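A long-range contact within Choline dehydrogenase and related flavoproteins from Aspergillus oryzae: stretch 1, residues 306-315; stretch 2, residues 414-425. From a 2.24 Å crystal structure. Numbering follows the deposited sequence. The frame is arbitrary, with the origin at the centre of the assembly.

Stretch 1, residues 306-315: DHPGVPFVLR
Stretch 2 (414-425) GDHLTVVVDLVR

A strand entered at Pro308 and one that runs through to Leu423 lie side by side and antiparallel, their axes 161° apart in direction and 4.5 Å apart at closest approach. Residue numbers in each facing pair sum to 731, so the register runs from Gly309 opposite Asp422 to Arg315 opposite His416.

Before the strand, Asp306 (chi1 t) accepts the His307 backbone N at its OD1, 2.6 Å away. His307 (phi/psi -97/127, chi1 m) points toward stretch 2; Val424 CG2 sits over its ring face, 4.2 Å from the centroid, and His307 CB lies 3.2 Å from Asp422 OD1, a buried oxygen without a partner. Pro308 has no N-H to give, but its O accepts Leu423 N at 3.1 Å, and its CG packs 3.8 Å from Leu423 CB.

Gly309 (-133/136) brings its CA within 3.2 Å of Val421 O, a CA-H...O contact. That same oxygen receives Val310 N at 2.9 Å, while the return bond, Val421 N to Val310 O at 3.4 Å, is weak. Pro311 (-79/157) again offers no N-H; its CA approaches Val419 O at 3.1 Å.

Phe312 (-147/147) restores tight pairing: its N to Val419 O and Val419 N to its O are both 2.9 Å. Its side chain, chi1 p and chi2 82°, lays a ring face over Val419 CB, 3.8 Å from the centroid, with Val421 CG2 at the ring edge, 3.7 Å from CE2. Val313 (t) shares the other sheet face with Thr418, its CG2 3.6 Å from Thr418 OG1.

Leu314 (-111/137, chi1 m, chi2 t) makes the last pair of backbone hydrogen bonds between these stretches: its N reaches Leu417 O at 3.0 Å, and Leu417 N reaches its O at 2.8 Å. Arg315 follows, a non-hydrogen-bonded pair with His416, CA to CA 4.4 Å. With chi1 to chi3 all t, it extends its guanidinium across Gly414, NH2 to CA 3.4 Å; a CB there would clash with Arg315 CZ, and Gly414's 85/155 backbone independently calls for glycine.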

ATOM      1  N   ASP A 306     -18.296   2.253   1.254  1.00 16.47           N
ATOM      2  CA  ASP A 306     -18.145   0.828   0.984  1.00 16.80           C
ATOM      3  C   ASP A 306     -18.117   0.108   2.335  1.00 18.17           C
ATOM      4  O   ASP A 306     -18.046   0.759   3.383  1.00 18.43           O
ATOM      5  CB  ASP A 306     -16.850   0.605   0.197  1.00 18.59           C
ATOM      6  CG  ASP A 306     -16.716  -0.819  -0.379  1.00 16.72           C
ATOM      7  OD1 ASP A 306     -17.631  -1.640  -0.237  1.00 15.26           O
ATOM      8  OD2 ASP A 306     -15.672  -1.108  -0.997  1.00 16.46           O
ATOM      9  N   HIS A 307     -18.178  -1.221   2.316  1.00 16.78           N
ATOM     10  CA  HIS A 307     -18.044  -2.009   3.543  1.00 21.35           C
ATOM     11  C   HIS A 307     -16.608  -2.503   3.689  1.00 20.30           C
ATOM     12  O   HIS A 307     -16.099  -3.154   2.778  1.00 23.60           O
ATOM     13  CB  HIS A 307     -18.917  -3.257   3.471  1.00 17.16           C
ATOM     14  CG  HIS A 307     -20.390  -2.996   3.540  1.00 18.40           C
ATOM     15  ND1 HIS A 307     -21.294  -3.685   2.765  1.00 10.89           N
ATOM     16  CD2 HIS A 307     -21.119  -2.154   4.311  1.00 18.20           C
ATOM     17  CE1 HIS A 307     -22.517  -3.272   3.045  1.00 17.34           C
ATOM     18  NE2 HIS A 307     -22.439  -2.349   3.985  1.00 19.22           N
ATOM     19  N   PRO A 308     -15.963  -2.251   4.843  1.00 21.24           N
ATOM     20  CA  PRO A 308     -14.636  -2.855   5.012  1.00 18.72           C
ATOM     21  C   PRO A 308     -14.832  -4.303   5.442  1.00 20.80           C
ATOM     22  O   PRO A 308     -15.837  -4.600   6.083  1.00 17.08           O
ATOM     23  CB  PRO A 308     -14.029  -2.040   6.154  1.00 15.81           C
ATOM     24  CG  PRO A 308     -15.221  -1.670   6.997  1.00 17.27           C
ATOM     25  CD  PRO A 308     -16.429  -1.595   6.080  1.00 14.17           C
ATOM     26  N   GLY A 309     -13.919  -5.189   5.056  1.00 18.57           N
ATOM     27  CA  GLY A 309     -14.016  -6.585   5.414  1.00 14.28           C
ATOM     28  C   GLY A 309     -12.659  -7.013   5.930  1.00 23.38           C
ATOM     29  O   GLY A 309     -11.643  -6.624   5.361  1.00 16.78           O
ATOM     30  N   VAL A 310     -12.634  -7.760   7.033  1.00 16.91           N
ATOM     31  CA  VAL A 310     -11.425  -8.484   7.406  1.00 18.31           C
ATOM     32  C   VAL A 310     -11.677  -9.989   7.330  1.00 16.06           C
ATOM     33  O   VAL A 310     -12.223 -10.584   8.251  1.00 19.58           O
ATOM     34  CB  VAL A 310     -10.888  -8.086   8.805  1.00 17.77           C
ATOM     35  CG1 VAL A 310      -9.731  -9.004   9.216  1.00 17.36           C
ATOM     36  CG2 VAL A 310     -10.454  -6.629   8.806  1.00 14.51           C
ATOM     37  N   PRO A 311     -11.298 -10.609   6.210  1.00 20.15           N
ATOM     38  CA  PRO A 311     -11.474 -12.060   6.140  1.00 18.47           C
ATOM     39  C   PRO A 311     -10.372 -12.773   6.904  1.00 18.25           C
ATOM     40  O   PRO A 311      -9.287 -12.221   7.096  1.00 20.81           O
ATOM     41  CB  PRO A 311     -11.329 -12.365   4.642  1.00 16.53           C
ATOM     42  CG  PRO A 311     -11.306 -11.028   3.941  1.00 20.69           C
ATOM     43  CD  PRO A 311     -10.814 -10.044   4.944  1.00 18.28           C
ATOM     44  N   PHE A 312     -10.647 -13.998   7.326  1.00 22.02           N
ATOM     45  CA  PHE A 312      -9.630 -14.834   7.934  1.00 19.99           C
ATOM     46  C   PHE A 312      -9.879 -16.301   7.604  1.00 18.64           C
ATOM     47  O   PHE A 312     -11.028 -16.729   7.453  1.00 19.74           O
ATOM     48  CB  PHE A 312      -9.555 -14.586   9.449  1.00 15.73           C
ATOM     49  CG  PHE A 312     -10.737 -15.089  10.221  1.00 16.59           C
ATOM     50  CD1 PHE A 312     -10.829 -16.423  10.586  1.00 14.05           C
ATOM     51  CD2 PHE A 312     -11.750 -14.218  10.614  1.00 17.49           C
ATOM     52  CE1 PHE A 312     -11.920 -16.882  11.323  1.00 19.65           C
ATOM     53  CE2 PHE A 312     -12.836 -14.674  11.348  1.00 17.81           C
ATOM     54  CZ  PHE A 312     -12.917 -16.014  11.707  1.00 15.84           C
ATOM     55  N   VAL A 313      -8.799 -17.058   7.469  1.00 17.60           N
ATOM     56  CA  VAL A 313      -8.891 -18.470   7.093  1.00 14.12           C
ATOM     57  C   VAL A 313      -8.567 -19.425   8.252  1.00 22.81           C
ATOM     58  O   VAL A 313      -7.589 -19.238   8.976  1.00 18.42           O
ATOM     59  CB  VAL A 313      -7.942 -18.795   5.935  1.00 18.04           C
ATOM     60  CG1 VAL A 313      -7.831 -20.320   5.734  1.00 18.74           C
ATOM     61  CG2 VAL A 313      -8.399 -18.088   4.649  1.00 13.35           C
ATOM     62  N   LEU A 314      -9.403 -20.445   8.426  1.00 18.11           N
ATOM     63  CA  LEU A 314      -9.077 -21.551   9.306  1.00 23.38           C
ATOM     64  C   LEU A 314      -8.840 -22.823   8.501  1.00 20.36           C
ATOM     65  O   LEU A 314      -9.596 -23.142   7.591  1.00 22.28           O
ATOM     66  CB  LEU A 314     -10.209 -21.811  10.301  1.00 19.12           C
ATOM     67  CG  LEU A 314     -10.618 -20.643  11.184  1.00 20.56           C
ATOM     68  CD1 LEU A 314     -11.716 -21.096  12.158  1.00 14.07           C
ATOM     69  CD2 LEU A 314      -9.386 -20.126  11.915  1.00 18.31           C
ATOM     70  N   ARG A 315      -7.801 -23.565   8.857  1.00 24.88           N
ATOM     71  CA  ARG A 315      -7.664 -24.913   8.353  1.00 18.18           C
ATOM     72  C   ARG A 315      -8.632 -25.775   9.150  1.00 26.49           C
ATOM     73  O   ARG A 315      -8.747 -25.659  10.366  1.00 20.69           O
ATOM     74  CB  ARG A 315      -6.234 -25.424   8.477  1.00 19.40           C
ATOM     75  CG  ARG A 315      -6.075 -26.868   8.037  1.00 21.32           C
ATOM     76  CD  ARG A 315      -4.617 -27.268   8.012  1.00 23.19           C
ATOM     77  NE  ARG A 315      -4.434 -28.626   7.516  1.00 25.66           N
ATOM     78  CZ  ARG A 315      -3.586 -28.954   6.547  1.00 36.32           C
ATOM     79  NH1 ARG A 315      -2.859 -28.013   5.965  1.00 36.53           N
ATOM     80  NH2 ARG A 315      -3.471 -30.219   6.151  1.00 29.20           N
ATOM     81  N   GLY A 414      -4.662 -29.385   2.775  1.00 26.68           N
ATOM     82  CA  GLY A 414      -5.694 -29.149   3.772  1.00 27.39           C
ATOM     83  C   GLY A 414      -6.960 -28.506   3.231  1.00 23.19           C
ATOM     84  O   GLY A 414      -6.951 -27.830   2.208  1.00 17.47           O
ATOM     85  N   ASP A 415      -8.065 -28.727   3.920  1.00 22.20           N
ATOM     86  CA  ASP A 415      -9.294 -28.041   3.572  1.00 22.33           C
ATOM     87  C   ASP A 415      -9.393 -26.786   4.455  1.00 21.60           C
ATOM     88  O   ASP A 415      -8.834 -26.740   5.548  1.00 20.23           O
ATOM     89  CB  ASP A 415     -10.503 -28.965   3.750  1.00 16.44           C
ATOM     90  CG  ASP A 415     -10.551 -30.079   2.703  1.00 27.38           C
ATOM     91  OD1 ASP A 415     -10.185 -29.837   1.534  1.00 31.11           O
ATOM     92  OD2 ASP A 415     -10.963 -31.207   3.044  1.00 38.76           O
ATOM     93  N   HIS A 416     -10.063 -25.757   3.970  1.00 19.28           N
ATOM     94  CA  HIS A 416     -10.141 -24.524   4.738  1.00 20.83           C
ATOM     95  C   HIS A 416     -11.542 -23.945   4.787  1.00 23.71           C
ATOM     96  O   HIS A 416     -12.406 -24.306   3.993  1.00 19.07           O
ATOM     97  CB  HIS A 416      -9.168 -23.507   4.157  1.00 17.27           C
ATOM     98  CG  HIS A 416      -7.751 -23.988   4.150  1.00 19.33           C
ATOM     99  ND1 HIS A 416      -7.277 -24.884   3.215  1.00 18.41           N
ATOM    100  CD2 HIS A 416      -6.720 -23.739   4.994  1.00 17.72           C
ATOM    101  CE1 HIS A 416      -6.007 -25.147   3.469  1.00 21.56           C
ATOM    102  NE2 HIS A 416      -5.644 -24.465   4.541  1.00 23.79           N
ATOM    103  N   LEU A 417     -11.758 -23.061   5.748  1.00 23.48           N
ATOM    104  CA  LEU A 417     -12.928 -22.205   5.766  1.00 18.77           C
ATOM    105  C   LEU A 417     -12.420 -20.768   5.634  1.00 22.63           C
ATOM    106  O   LEU A 417     -11.440 -20.395   6.268  1.00 22.96           O
ATOM    107  CB  LEU A 417     -13.691 -22.394   7.075  1.00 18.99           C
ATOM    108  CG  LEU A 417     -14.684 -21.303   7.497  1.00 20.07           C
ATOM    109  CD1 LEU A 417     -15.932 -21.305   6.627  1.00 14.27           C
ATOM    110  CD2 LEU A 417     -15.061 -21.482   8.954  1.00 19.71           C
ATOM    111  N   THR A 418     -13.063 -19.965   4.797  1.00 21.84           N
ATOM    112  CA  THR A 418     -12.739 -18.543   4.730  1.00 19.19           C
ATOM    113  C   THR A 418     -13.910 -17.728   5.286  1.00 23.71           C
ATOM    114  O   THR A 418     -14.980 -17.682   4.681  1.00 24.50           O
ATOM    115  CB  THR A 418     -12.435 -18.080   3.287  1.00 16.18           C
ATOM    116  OG1 THR A 418     -11.374 -18.868   2.729  1.00 18.26           O
ATOM    117  CG2 THR A 418     -12.036 -16.598   3.265  1.00 16.94           C
ATOM    118  N   VAL A 419     -13.710 -17.108   6.446  1.00 19.52           N
ATOM    119  CA  VAL A 419     -14.756 -16.306   7.072  1.00 18.08           C
ATOM    120  C   VAL A 419     -14.578 -14.851   6.675  1.00 21.30           C
ATOM    121  O   VAL A 419     -13.544 -14.242   6.957  1.00 24.34           O
ATOM    122  CB  VAL A 419     -14.703 -16.375   8.624  1.00 24.83           C
ATOM    123  CG1 VAL A 419     -15.747 -15.455   9.233  1.00 20.26           C
ATOM    124  CG2 VAL A 419     -14.894 -17.790   9.111  1.00 18.11           C
ATOM    125  N   VAL A 420     -15.582 -14.287   6.016  1.00 22.80           N
ATOM    126  CA  VAL A 420     -15.518 -12.890   5.639  1.00 21.50           C
ATOM    127  C   VAL A 420     -16.229 -12.050   6.712  1.00 20.59           C
ATOM    128  O   VAL A 420     -17.452 -12.111   6.857  1.00 19.27           O
ATOM    129  CB  VAL A 420     -16.132 -12.658   4.237  1.00 22.77           C
ATOM    130  CG1 VAL A 420     -15.938 -11.230   3.815  1.00 18.66           C
ATOM    131  CG2 VAL A 420     -15.489 -13.593   3.217  1.00 20.84           C
ATOM    132  N   VAL A 421     -15.455 -11.302   7.488  1.00 14.18           N
ATOM    133  CA  VAL A 421     -16.044 -10.441   8.510  1.00 23.75           C
ATOM    134  C   VAL A 421     -16.285  -9.050   7.911  1.00 23.25           C
ATOM    135  O   VAL A 421     -15.373  -8.221   7.753  1.00 20.45           O
ATOM    136  CB  VAL A 421     -15.207 -10.415   9.814  1.00 23.47           C
ATOM    137  CG1 VAL A 421     -15.960  -9.704  10.918  1.00 16.24           C
ATOM    138  CG2 VAL A 421     -14.911 -11.828  10.254  1.00 13.04           C
ATOM    139  N   ASP A 422     -17.534  -8.842   7.523  1.00 18.65           N
ATOM    140  CA  ASP A 422     -17.944  -7.666   6.783  1.00 20.63           C
ATOM    141  C   ASP A 422     -18.664  -6.684   7.723  1.00 18.95           C
ATOM    142  O   ASP A 422     -19.764  -6.972   8.189  1.00 17.69           O
ATOM    143  CB  ASP A 422     -18.872  -8.137   5.665  1.00 19.10           C
ATOM    144  CG  ASP A 422     -19.429  -7.007   4.835  1.00 26.49           C
ATOM    145  OD1 ASP A 422     -19.417  -5.843   5.300  1.00 27.96           O
ATOM    146  OD2 ASP A 422     -19.911  -7.296   3.716  1.00 28.92           O
ATOM    147  N   LEU A 423     -18.041  -5.540   8.005  1.00 16.57           N
ATOM    148  CA  LEU A 423     -18.672  -4.506   8.856  1.00 15.03           C
ATOM    149  C   LEU A 423     -19.696  -3.796   7.977  1.00 25.19           C
ATOM    150  O   LEU A 423     -19.363  -3.061   7.030  1.00 15.69           O
ATOM    151  CB  LEU A 423     -17.641  -3.510   9.356  1.00 15.30           C
ATOM    152  CG  LEU A 423     -17.794  -2.678  10.627  1.00 30.68           C
ATOM    153  CD1 LEU A 423     -17.187  -1.301  10.374  1.00 18.56           C
ATOM    154  CD2 LEU A 423     -19.228  -2.556  11.129  1.00 18.99           C
ATOM    155  N   VAL A 424     -20.955  -4.031   8.286  1.00 18.59           N
ATOM    156  CA  VAL A 424     -22.024  -3.731   7.361  1.00 16.28           C
ATOM    157  C   VAL A 424     -22.626  -2.345   7.674  1.00 21.77           C
ATOM    158  O   VAL A 424     -23.212  -1.680   6.813  1.00 23.21           O
ATOM    159  CB  VAL A 424     -23.015  -4.921   7.450  1.00 23.73           C
ATOM    160  CG1 VAL A 424     -24.385  -4.481   7.829  1.00 26.88           C
ATOM    161  CG2 VAL A 424     -22.944  -5.789   6.190  1.00 17.88           C
ATOM    162  N   ARG A 425     -22.410  -1.890   8.905  1.00 18.49           N
ATOM    163  CA  ARG A 425     -22.845  -0.568   9.358  1.00 20.80           C
ATOM    164  C   ARG A 425     -21.673   0.238   9.926  1.00 19.16           C
ATOM    165  O   ARG A 425     -21.641   0.517  11.123  1.00 21.12           O
ATOM    166  CB  ARG A 425     -23.917  -0.725  10.435  1.00 15.55           C
ATOM    167  CG  ARG A 425     -25.249  -1.246   9.884  1.00 19.50           C
ATOM    168  CD  ARG A 425     -26.206  -0.112   9.607  1.00 14.95           C
ATOM    169  NE  ARG A 425     -25.634   0.878   8.699  1.00 21.30           N
ATOM    170  CZ  ARG A 425     -25.748   0.852   7.372  1.00 21.29           C
ATOM    171  NH1 ARG A 425     -26.404  -0.122   6.747  1.00 16.58           N
ATOM    172  NH2 ARG A 425     -25.187   1.804   6.659  1.00 16.38           N
TER